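Local coordinates for CPXV018 protein (Cowpox virus, PDB 4PDC) that binds the human NK-cell receptor NKG2D as a secreted viral ligand with an MHC-like fold, and so probably helps cowpox virus escape NKG2D immunosurveillance, at residues N7-N13 with Y75-F81; F62-F66 with T120-L125; Y82-Y86 with C134-R139. The protein carries 2 engineered substitutions. One frame throughout, in Å; residues are numbered along the deposited sequence.

Interaction 1 of 3, residues N7-N13 with Y75-F81; sequences NFNLEIN and YEDLTYF
Build 7-13 and 75-81 as two regular extended strands, antiparallel at 169° with axes 4.7 Å apart, in unbroken register from Asn-7 opposite Phe-81 to Asn-13 opposite Tyr-75. Asn-7 starts at a non-hydrogen-bonded pair with chi1 t. Its ND2 lies 3.4 Å from Thr-79 CG2 and 3.7 Å from Phe-81 CD1 at the ring edge, while Asn-7 OD1 accepts from a water 2.9 Å away. Phe-8 turns to the other face and exchanges two backbone hydrogen bonds with Tyr-80, Phe-8 N to Tyr-80 O and Tyr-80 N to Phe-8 O, both 2.8 Å; with chi1 m, its CD1 reaches Tyr-80 CD2 at 3.8 Å. Asn-9 sits opposite Thr-79. Leu-10 repeats the pair of backbone hydrogen bonds with Leu-78: Leu-10 N to Leu-78 O 2.8 Å, Leu-78 N to Leu-10 O 2.9 Å. Glu-11, with chi1 and chi2 both t, runs out until its OE2 accepts from Tyr-75 OH at 2.6 Å, a diagonal link past Asp-77. Ile-12 closes the ladder: Ile-12 N to Glu-76 O 2.7 Å, Glu-76 N to Ile-12 O 2.8 Å. At Asn-13, ND2 meets the edge of the Tyr-75 ring, 3.4 Å from CE2. This is the central seam of an MHC-like platform, where the two halves of the sheet join. Strand 16-25 flanks 7-13 and strand 90-99 flanks 75-81. On the face of Phe-8, Leu-10, Leu-78 and Tyr-80 lie the helices: Phe-62 of helix 51-64 stacks on Phe-8, and Trp-117 and Ser-121 of helix 113-126 touch Leu-78 and Tyr-80.

Interaction 2 of 3, residues F62-F66 with T120-L125; sequences FFSLF and TSEFRL
Arg-124 is the bridge here, reaching from helix 113-126 to the C-terminal end of helix 51-64. Segment 62-66 begins in the last turn of helix 51-64 and runs on into a loop; segment 120-125 is helical, with a kink where the backbone N atoms of Glu-122 and Phe-123 lack a bond to the preceding turn. The nearest CA pair is Phe-62 and Arg-124, 5.2 Å, and the CA atoms of Phe-66 and Thr-120 are 7.6 Å apart. With chi angles m, t, p and -128°, the Arg-124 guanidinium forks onto one carbonyl: NE and NH2 each donate to Phe-62 O at 2.9 Å. The remaining nitrogen turns back to its own helix, Arg-124 NH1 donating to Thr-120 OG1 at 2.9 Å and, weakly, to Ser-121 OG at 3.3 Å. Those hydroxyls have further partners one turn earlier, Thr-120 OG1 with Met-116 O and Ser-121 OG with Trp-117 O. In an MHC-like fold two helical arms lie over the sheet with a groove between them; here the two arms come together, and the Arg-124 side chain spans from one to the other. Phe-62 (chi1 t) lays its ring over the guanidinium in a cation-pi contact, Arg-124 CZ 3.9 Å from the ring centroid and 14° off the normal, while Phe-66 CB covers the opposite guanidinium face, 3.6 Å from Arg-124 NH2. Leu-65 CB packs on Arg-124 CG at 3.8 Å, and Phe-62 CD1 is 4.2 Å from Leu-125 CB. Phe-123, on the same helix, stacks against an aromatic side chain of the NKG2D chain.

Interaction 3 of 3, residues Y82-Y86 with C134-R139; sequences YECDY and CIMHLR
Strand 82-86 runs beneath helix 134-139, the axes 8.1 Å apart at closest approach and crossing at -63°; the nearest CA pair is Cys-84 and Ile-135, at 6.2 Å. The covalent tie is the disulfide, Cys-84 SG to Cys-134 SG 2.1 Å with chi3 -84°, Cys-84 in p and Cys-134 in t. Around it, Ile-135 CD1 packs 3.7 Å from Cys-84 CB and Leu-138 CD2 3.7 Å from Tyr-86 CB. Tyr-86 (chi1 t) puts its CD1 3.6 Å from Ile-135 CG2, and Arg-139 CD sits over its ring face in a CH-pi contact, 3.9 Å from the centroid. It resembles the strand-to-helix disulfide of the class I MHC alpha2 domain, consistent with the MHC-like fold. The strand is bracketed by strands 2-13 and 90-99: Leu-4 and His-2 touch Leu-138, Phe-93 touches Cys-84, and Leu-125 of helix 113-126 packs on Tyr-82.

From the N terminus, the first strand passes through 7-13, and the chain must build three more strands and helix 51-64 before strand 75-87 returns to pair with it, closing interaction 1. Interaction 2 opens inside that loop, at 62-66, and closes beyond it at 120-125, so the two cross. Interaction 3 begins at 82, directly after interaction 1 ends, and closes at 134-139; it follows interaction 1 in series but crosses interaction 2. Strand 75-87 pairs with strand 2-13 along both halves, and its second half also carries the disulfide to helix 131-146. Leu-125 against Tyr-82 joins interactions 2 and 3, while Phe-8 against Phe-62 joins 1 and 2, tying both helical arms to the sheet.

Interaction 1 of 3, residues N7-N13 with Y75-F81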
loop_
_atom_site.group_PDB
_atom_site.type_symbol
_atom_site.label_atom_id
_atom_site.label_comp_id
_atom_site.label_asym_id
_atom_site.label_seq_id
_atom_site.Cartn_x
_atom_site.Cartn_y
_atom_site.Cartn_z
ATOM N N ASN E 7 -3.462 0.982 -19.085
ATOM C CA ASN E 7 -3.030 2.050 -19.984
ATOM C C ASN E 7 -3.683 3.380 -19.615
ATOM O O ASN E 7 -4.863 3.599 -19.887
ATOM C CB ASN E 7 -3.347 1.694 -21.438
ATOM C CG ASN E 7 -2.667 2.627 -22.427
ATOM O OD1 ASN E 7 -3.319 3.426 -23.097
ATOM N ND2 ASN E 7 -1.344 2.541 -22.506
ATOM N N PHE E 8 -2.906 4.250 -18.977
ATOM C CA PHE E 8 -3.375 5.567 -18.573
ATOM C C PHE E 8 -3.079 6.584 -19.657
ATOM O O PHE E 8 -1.948 6.675 -20.124
ATOM C CB PHE E 8 -2.707 6.005 -17.271
ATOM C CG PHE E 8 -2.980 5.101 -16.116
ATOM C CD1 PHE E 8 -2.247 3.937 -15.944
ATOM C CD2 PHE E 8 -3.956 5.418 -15.189
ATOM C CE1 PHE E 8 -2.495 3.101 -14.873
ATOM C CE2 PHE E 8 -4.210 4.582 -14.114
ATOM C CZ PHE E 8 -3.477 3.423 -13.957
ATOM N N ASN E 9 -4.091 7.350 -20.050
ATOM C CA ASN E 9 -3.902 8.406 -21.037
ATOM C C ASN E 9 -4.513 9.723 -20.585
ATOM O O ASN E 9 -5.668 9.770 -20.156
ATOM C CB ASN E 9 -4.501 8.000 -22.381
ATOM C CG ASN E 9 -4.227 9.018 -23.467
ATOM O OD1 ASN E 9 -3.077 9.259 -23.828
ATOM N ND2 ASN E 9 -5.284 9.619 -23.998
ATOM N N LEU E 10 -3.714 10.783 -20.673
ATOM C CA LEU E 10 -4.183 12.141 -20.444
ATOM C C LEU E 10 -3.921 12.959 -21.702
ATOM O O LEU E 10 -2.770 13.232 -22.042
ATOM C CB LEU E 10 -3.486 12.769 -19.233
ATOM C CG LEU E 10 -3.882 14.213 -18.910
ATOM C CD1 LEU E 10 -5.356 14.317 -18.571
ATOM C CD2 LEU E 10 -3.041 14.761 -17.766
ATOM N N GLU E 11 -4.992 13.327 -22.398
ATOM C CA GLU E 11 -4.887 14.093 -23.638
ATOM C C GLU E 11 -5.349 15.528 -23.427
ATOM O O GLU E 11 -6.511 15.765 -23.110
ATOM C CB GLU E 11 -5.713 13.438 -24.750
ATOM C CG GLU E 11 -5.558 14.109 -26.117
ATOM C CD GLU E 11 -6.415 13.464 -27.194
ATOM O OE1 GLU E 11 -7.586 13.133 -26.911
ATOM O OE2 GLU E 11 -5.916 13.285 -28.326
ATOM N N ILE E 12 -4.425 16.472 -23.592
ATOM C CA ILE E 12 -4.742 17.895 -23.534
ATOM C C ILE E 12 -4.663 18.489 -24.933
ATOM O O ILE E 12 -3.573 18.738 -25.448
ATOM C CB ILE E 12 -3.786 18.669 -22.601
ATOM C CG1 ILE E 12 -3.787 18.056 -21.200
ATOM C CG2 ILE E 12 -4.173 20.142 -22.534
ATOM C CD1 ILE E 12 -2.676 17.061 -20.973
ATOM N N ASN E 13 -5.825 18.700 -25.542
ATOM C CA ASN E 13 -5.925 19.295 -26.868
ATOM C C ASN E 13 -6.619 20.643 -26.758
ATOM O O ASN E 13 -7.844 20.721 -26.733
ATOM C CB ASN E 13 -6.688 18.365 -27.819
ATOM C CG ASN E 13 -6.636 18.829 -29.266
ATOM O OD1 ASN E 13 -6.525 20.023 -29.552
ATOM N ND2 ASN E 13 -6.720 17.877 -30.192
ATOM N N TYR E 75 -1.102 21.219 -27.807
ATOM C CA TYR E 75 -1.411 19.793 -27.719
ATOM C C TYR E 75 -0.369 19.024 -26.917
ATOM O O TYR E 75 0.829 19.110 -27.186
ATOM C CB TYR E 75 -1.531 19.187 -29.121
ATOM C CG TYR E 75 -2.073 17.774 -29.128
ATOM C CD1 TYR E 75 -1.221 16.681 -29.020
ATOM C CD2 TYR E 75 -3.434 17.534 -29.238
ATOM C CE1 TYR E 75 -1.713 15.386 -29.027
ATOM C CE2 TYR E 75 -3.936 16.243 -29.243
ATOM C CZ TYR E 75 -3.070 15.174 -29.138
ATOM O OH TYR E 75 -3.565 13.890 -29.143
ATOM N N GLU E 76 -0.849 18.268 -25.932
ATOM C CA GLU E 76 -0.007 17.366 -25.154
ATOM C C GLU E 76 -0.761 16.076 -24.870
ATOM O O GLU E 76 -1.839 16.097 -24.276
ATOM C CB GLU E 76 0.432 18.007 -23.833
ATOM C CG GLU E 76 1.543 19.026 -23.970
ATOM C CD GLU E 76 2.276 19.274 -22.663
ATOM O OE1 GLU E 76 1.605 19.480 -21.625
ATOM O OE2 GLU E 76 3.527 19.259 -22.676
ATOM N N ASP E 77 -0.184 14.962 -25.310
ATOM C CA ASP E 77 -0.729 13.640 -25.044
ATOM C C ASP E 77 0.253 12.852 -24.192
ATOM O O ASP E 77 1.388 12.612 -24.596
ATOM C CB ASP E 77 -1.019 12.898 -26.347
ATOM C CG ASP E 77 -1.741 11.589 -26.118
ATOM O OD1 ASP E 77 -2.944 11.627 -25.789
ATOM O OD2 ASP E 77 -1.109 10.522 -26.267
ATOM N N LEU E 78 -0.197 12.456 -23.008
ATOM C CA LEU E 78 0.640 11.729 -22.066
ATOM C C LEU E 78 0.080 10.335 -21.852
ATOM O O LEU E 78 -1.110 10.179 -21.587
ATOM C CB LEU E 78 0.724 12.481 -20.738
ATOM C CG LEU E 78 1.408 13.845 -20.805
ATOM C CD1 LEU E 78 1.088 14.656 -19.570
ATOM C CD2 LEU E 78 2.913 13.663 -20.948
ATOM N N THR E 79 0.935 9.325 -21.981
ATOM C CA THR E 79 0.523 7.949 -21.731
ATOM C C THR E 79 1.441 7.288 -20.720
ATOM O O THR E 79 2.656 7.480 -20.747
ATOM C CB THR E 79 0.516 7.107 -23.019
ATOM O OG1 THR E 79 -0.332 7.722 -23.996
ATOM C CG2 THR E 79 0.019 5.696 -22.745
ATOM N N TYR E 80 0.836 6.514 -19.826
ATOM C CA TYR E 80 1.572 5.668 -18.901
ATOM C C TYR E 80 1.026 4.257 -18.984
ATOM O O TYR E 80 -0.156 4.025 -18.734
ATOM C CB TYR E 80 1.470 6.196 -17.474
ATOM C CG TYR E 80 2.129 5.308 -16.441
ATOM C CD1 TYR E 80 3.480 4.989 -16.528
ATOM C CD2 TYR E 80 1.408 4.810 -15.365
ATOM C CE1 TYR E 80 4.090 4.186 -15.576
ATOM C CE2 TYR E 80 2.006 4.013 -14.413
ATOM C CZ TYR E 80 3.346 3.701 -14.521
ATOM O OH TYR E 80 3.937 2.904 -13.565
ATOM N N PHE E 81 1.897 3.322 -19.344
ATOM C CA PHE E 81 1.521 1.927 -19.511
ATOM C C PHE E 81 2.171 1.125 -18.402
ATOM O O PHE E 81 3.371 1.238 -18.191
ATOM C CB PHE E 81 1.956 1.422 -20.888
ATOM C CG PHE E 81 1.714 -0.041 -21.109
ATOM C CD1 PHE E 81 0.457 -0.503 -21.458
ATOM C CD2 PHE E 81 2.750 -0.954 -20.995
ATOM C CE1 PHE E 81 0.235 -1.852 -21.674
ATOM C CE2 PHE E 81 2.535 -2.303 -21.210
ATOM C CZ PHE E 81 1.278 -2.753 -21.551
HETATM O O HOH W 1 -2.831 5.529 -24.972
#

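Interaction 2 of 3, residues F62-F66 with T120-L125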
loop_
_atom_site.group_PDB
_atom_site.type_symbol
_atom_site.label_atom_id
_atom_site.label_comp_id
_atom_site.label_asym_id
_atom_site.label_seq_id
_atom_site.Cartn_x
_atom_site.Cartn_y
_atom_site.Cartn_z
ATOM N N PHE E 62 -5.122 8.932 -9.563
ATOM C CA PHE E 62 -3.971 8.986 -10.467
ATOM C C PHE E 62 -3.939 10.305 -11.230
ATOM O O PHE E 62 -2.888 10.934 -11.364
ATOM C CB PHE E 62 -3.998 7.815 -11.458
ATOM C CG PHE E 62 -2.891 7.857 -12.481
ATOM C CD1 PHE E 62 -1.683 7.227 -12.241
ATOM C CD2 PHE E 62 -3.064 8.523 -13.687
ATOM C CE1 PHE E 62 -0.662 7.266 -13.185
ATOM C CE2 PHE E 62 -2.052 8.560 -14.633
ATOM C CZ PHE E 62 -0.851 7.935 -14.378
ATOM N N PHE E 63 -5.099 10.726 -11.725
ATOM C CA PHE E 63 -5.184 11.955 -12.502
ATOM C C PHE E 63 -5.247 13.200 -11.620
ATOM O O PHE E 63 -4.630 14.215 -11.931
ATOM C CB PHE E 63 -6.400 11.911 -13.425
ATOM C CG PHE E 63 -6.268 10.919 -14.544
ATOM C CD1 PHE E 63 -5.419 11.169 -15.609
ATOM C CD2 PHE E 63 -6.989 9.737 -14.531
ATOM C CE1 PHE E 63 -5.292 10.260 -16.643
ATOM C CE2 PHE E 63 -6.868 8.824 -15.560
ATOM C CZ PHE E 63 -6.016 9.085 -16.617
ATOM N N SER E 64 -5.983 13.123 -10.517
ATOM C CA SER E 64 -6.196 14.298 -9.678
ATOM C C SER E 64 -4.942 14.647 -8.877
ATOM O O SER E 64 -4.805 15.767 -8.396
ATOM C CB SER E 64 -7.386 14.082 -8.739
ATOM O OG SER E 64 -7.117 13.069 -7.790
ATOM N N LEU E 65 -4.030 13.687 -8.745
ATOM C CA LEU E 65 -2.753 13.917 -8.073
ATOM C C LEU E 65 -1.694 14.479 -9.027
ATOM O O LEU E 65 -0.643 14.948 -8.588
ATOM C CB LEU E 65 -2.233 12.618 -7.453
ATOM C CG LEU E 65 -2.975 12.084 -6.228
ATOM C CD1 LEU E 65 -2.527 10.660 -5.927
ATOM C CD2 LEU E 65 -2.742 12.981 -5.028
ATOM N N PHE E 66 -1.961 14.421 -10.328
ATOM C CA PHE E 66 -1.013 14.939 -11.310
ATOM C C PHE E 66 -1.133 16.453 -11.385
ATOM O O PHE E 66 -2.181 16.984 -11.749
ATOM C CB PHE E 66 -1.249 14.314 -12.687
ATOM C CG PHE E 66 -0.277 14.781 -13.738
ATOM C CD1 PHE E 66 1.090 14.666 -13.539
ATOM C CD2 PHE E 66 -0.730 15.324 -14.927
ATOM C CE1 PHE E 66 1.987 15.092 -14.508
ATOM C CE2 PHE E 66 0.160 15.751 -15.898
ATOM C CZ PHE E 66 1.516 15.638 -15.687
ATOM N N THR E 120 6.426 10.939 -11.792
ATOM C CA THR E 120 5.334 10.779 -10.818
ATOM C C THR E 120 4.274 9.737 -11.166
ATOM O O THR E 120 3.450 9.400 -10.318
ATOM C CB THR E 120 4.572 12.106 -10.594
ATOM O OG1 THR E 120 3.827 12.445 -11.771
ATOM C CG2 THR E 120 5.528 13.226 -10.231
ATOM N N SER E 121 4.266 9.242 -12.398
ATOM C CA SER E 121 3.216 8.313 -12.814
ATOM C C SER E 121 3.216 7.017 -11.996
ATOM O O SER E 121 2.180 6.616 -11.460
ATOM C CB SER E 121 3.357 7.992 -14.303
ATOM O OG SER E 121 2.826 9.046 -15.089
ATOM N N GLU E 122 4.370 6.358 -11.904
ATOM C CA GLU E 122 4.470 5.122 -11.131
ATOM C C GLU E 122 4.078 5.383 -9.679
ATOM O O GLU E 122 3.310 4.633 -9.082
ATOM C CB GLU E 122 5.888 4.544 -11.204
ATOM C CG GLU E 122 6.037 3.193 -10.512
ATOM C CD GLU E 122 7.437 2.615 -10.627
ATOM O OE1 GLU E 122 8.302 3.253 -11.262
ATOM O OE2 GLU E 122 7.672 1.516 -10.079
ATOM N N PHE E 123 4.614 6.468 -9.132
ATOM C CA PHE E 123 4.290 6.928 -7.788
ATOM C C PHE E 123 2.780 7.067 -7.589
ATOM O O PHE E 123 2.221 6.535 -6.629
ATOM C CB PHE E 123 5.004 8.264 -7.538
ATOM C CG PHE E 123 4.624 8.951 -6.257
ATOM C CD1 PHE E 123 5.330 8.709 -5.091
ATOM C CD2 PHE E 123 3.592 9.875 -6.231
ATOM C CE1 PHE E 123 4.997 9.354 -3.917
ATOM C CE2 PHE E 123 3.251 10.521 -5.059
ATOM C CZ PHE E 123 3.958 10.264 -3.901
ATOM N N ARG E 124 2.119 7.759 -8.512
ATOM C CA ARG E 124 0.697 8.049 -8.374
ATOM C C ARG E 124 -0.158 6.788 -8.540
ATOM O O ARG E 124 -1.264 6.709 -8.008
ATOM C CB ARG E 124 0.287 9.130 -9.381
ATOM C CG ARG E 124 0.640 10.546 -8.928
ATOM C CD ARG E 124 0.900 11.482 -10.099
ATOM N NE ARG E 124 -0.058 11.244 -11.164
ATOM C CZ ARG E 124 0.248 11.022 -12.437
ATOM N NH1 ARG E 124 1.504 11.037 -12.870
ATOM N NH2 ARG E 124 -0.731 10.810 -13.294
ATOM N N LEU E 125 0.360 5.796 -9.257
ATOM C CA LEU E 125 -0.333 4.519 -9.408
ATOM C C LEU E 125 -0.157 3.624 -8.183
ATOM O O LEU E 125 -1.107 2.978 -7.733
ATOM C CB LEU E 125 0.163 3.778 -10.653
ATOM C CG LEU E 125 -0.300 2.321 -10.788
ATOM C CD1 LEU E 125 -1.815 2.226 -10.821
ATOM C CD2 LEU E 125 0.303 1.675 -12.024
#

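Interaction 3 of 3, residues Y82-Y86 with C134-R139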
loop_
_atom_site.group_PDB
_atom_site.type_symbol
_atom_site.label_atom_id
_atom_site.label_comp_id
_atom_site.label_asym_id
_atom_site.label_seq_id
_atom_site.Cartn_x
_atom_site.Cartn_y
_atom_site.Cartn_z
ATOM N N TYR E 82 1.370 0.353 -17.671
ATOM C CA TYR E 82 1.888 -0.499 -16.607
ATOM C C TYR E 82 1.306 -1.900 -16.725
ATOM O O TYR E 82 0.085 -2.075 -16.771
ATOM C CB TYR E 82 1.577 0.082 -15.224
ATOM C CG TYR E 82 2.127 -0.779 -14.114
ATOM C CD1 TYR E 82 3.465 -0.699 -13.749
ATOM C CD2 TYR E 82 1.320 -1.693 -13.450
ATOM C CE1 TYR E 82 3.980 -1.494 -12.745
ATOM C CE2 TYR E 82 1.829 -2.494 -12.445
ATOM C CZ TYR E 82 3.157 -2.389 -12.096
ATOM O OH TYR E 82 3.672 -3.186 -11.096
ATOM N N GLU E 83 2.191 -2.892 -16.772
ATOM C CA GLU E 83 1.792 -4.275 -16.988
ATOM C C GLU E 83 2.514 -5.204 -16.030
ATOM O O GLU E 83 3.731 -5.119 -15.886
ATOM C CB GLU E 83 2.086 -4.695 -18.431
ATOM C CG GLU E 83 1.675 -6.115 -18.771
ATOM C CD GLU E 83 2.182 -6.551 -20.130
ATOM O OE1 GLU E 83 3.314 -7.072 -20.192
ATOM O OE2 GLU E 83 1.456 -6.368 -21.131
ATOM N N CYS E 84 1.761 -6.084 -15.375
ATOM C CA CYS E 84 2.363 -7.162 -14.602
ATOM C C CYS E 84 2.062 -8.477 -15.314
ATOM O O CYS E 84 1.032 -8.623 -15.978
ATOM C CB CYS E 84 1.864 -7.171 -13.151
ATOM S SG CYS E 84 0.122 -7.575 -12.873
ATOM N N ASP E 85 2.986 -9.420 -15.181
ATOM C CA ASP E 85 2.937 -10.678 -15.910
ATOM C C ASP E 85 3.189 -11.829 -14.947
ATOM O O ASP E 85 4.190 -11.831 -14.231
ATOM C CB ASP E 85 3.976 -10.671 -17.035
ATOM C CG ASP E 85 3.970 -11.945 -17.861
ATOM O OD1 ASP E 85 4.334 -13.016 -17.325
ATOM O OD2 ASP E 85 3.621 -11.868 -19.057
ATOM N N TYR E 86 2.271 -12.791 -14.919
ATOM C CA TYR E 86 2.437 -13.987 -14.096
ATOM C C TYR E 86 2.544 -15.213 -14.995
ATOM O O TYR E 86 1.552 -15.684 -15.557
ATOM C CB TYR E 86 1.282 -14.137 -13.111
ATOM C CG TYR E 86 1.588 -15.060 -11.956
ATOM C CD1 TYR E 86 2.645 -14.797 -11.100
ATOM C CD2 TYR E 86 0.813 -16.186 -11.715
ATOM C CE1 TYR E 86 2.930 -15.628 -10.039
ATOM C CE2 TYR E 86 1.089 -17.024 -10.653
ATOM C CZ TYR E 86 2.148 -16.736 -9.817
ATOM O OH TYR E 86 2.437 -17.566 -8.759
ATOM N N CYS E 134 -0.867 -6.077 -8.175
ATOM C CA CYS E 134 -1.216 -6.289 -9.574
ATOM C C CYS E 134 -1.212 -7.775 -9.918
ATOM O O CYS E 134 -2.087 -8.255 -10.636
ATOM C CB CYS E 134 -0.249 -5.530 -10.488
ATOM S SG CYS E 134 -0.564 -5.737 -12.258
ATOM N N ILE E 135 -0.235 -8.502 -9.386
ATOM C CA ILE E 135 -0.130 -9.938 -9.627
ATOM C C ILE E 135 -1.289 -10.680 -8.964
ATOM O O ILE E 135 -1.854 -11.610 -9.537
ATOM C CB ILE E 135 1.211 -10.502 -9.097
ATOM C CG1 ILE E 135 2.396 -9.892 -9.859
ATOM C CG2 ILE E 135 1.239 -12.033 -9.184
ATOM C CD1 ILE E 135 2.522 -10.344 -11.303
ATOM N N MET E 136 -1.637 -10.277 -7.746
ATOM C CA MET E 136 -2.719 -10.936 -7.026
ATOM C C MET E 136 -4.069 -10.618 -7.670
ATOM O O MET E 136 -4.947 -11.483 -7.733
ATOM C CB MET E 136 -2.704 -10.531 -5.551
ATOM C CG MET E 136 -1.475 -11.040 -4.808
ATOM S SD MET E 136 -1.400 -12.840 -4.735
ATOM C CE MET E 136 -2.619 -13.163 -3.465
ATOM N N HIS E 137 -4.234 -9.389 -8.152
ATOM C CA HIS E 137 -5.431 -9.039 -8.914
ATOM C C HIS E 137 -5.494 -9.855 -10.200
ATOM O O HIS E 137 -6.550 -10.373 -10.570
ATOM C CB HIS E 137 -5.464 -7.547 -9.253
ATOM C CG HIS E 137 -5.790 -6.666 -8.089
ATOM N ND1 HIS E 137 -6.447 -5.462 -8.231
ATOM C CD2 HIS E 137 -5.546 -6.806 -6.765
ATOM C CE1 HIS E 137 -6.595 -4.901 -7.045
ATOM N NE2 HIS E 137 -6.056 -5.696 -6.138
ATOM N N LEU E 138 -4.356 -9.960 -10.878
ATOM C CA LEU E 138 -4.257 -10.720 -12.120
ATOM C C LEU E 138 -4.725 -12.160 -11.920
ATOM O O LEU E 138 -5.550 -12.664 -12.675
ATOM C CB LEU E 138 -2.819 -10.691 -12.646
ATOM C CG LEU E 138 -2.459 -11.663 -13.773
ATOM C CD1 LEU E 138 -3.380 -11.490 -14.975
ATOM C CD2 LEU E 138 -1.005 -11.478 -14.184
ATOM N N ARG E 139 -4.206 -12.813 -10.890
ATOM C CA ARG E 139 -4.570 -14.193 -10.611
ATOM C C ARG E 139 -6.054 -14.311 -10.248
ATOM O O ARG E 139 -6.732 -15.254 -10.658
ATOM C CB ARG E 139 -3.686 -14.745 -9.491
ATOM C CG ARG E 139 -2.229 -14.903 -9.907
ATOM C CD ARG E 139 -1.351 -15.338 -8.745
ATOM N NE ARG E 139 -1.687 -16.678 -8.279
ATOM C CZ ARG E 139 -1.316 -17.175 -7.104
ATOM N NH1 ARG E 139 -0.596 -16.442 -6.265
ATOM N NH2 ARG E 139 -1.675 -18.406 -6.764
#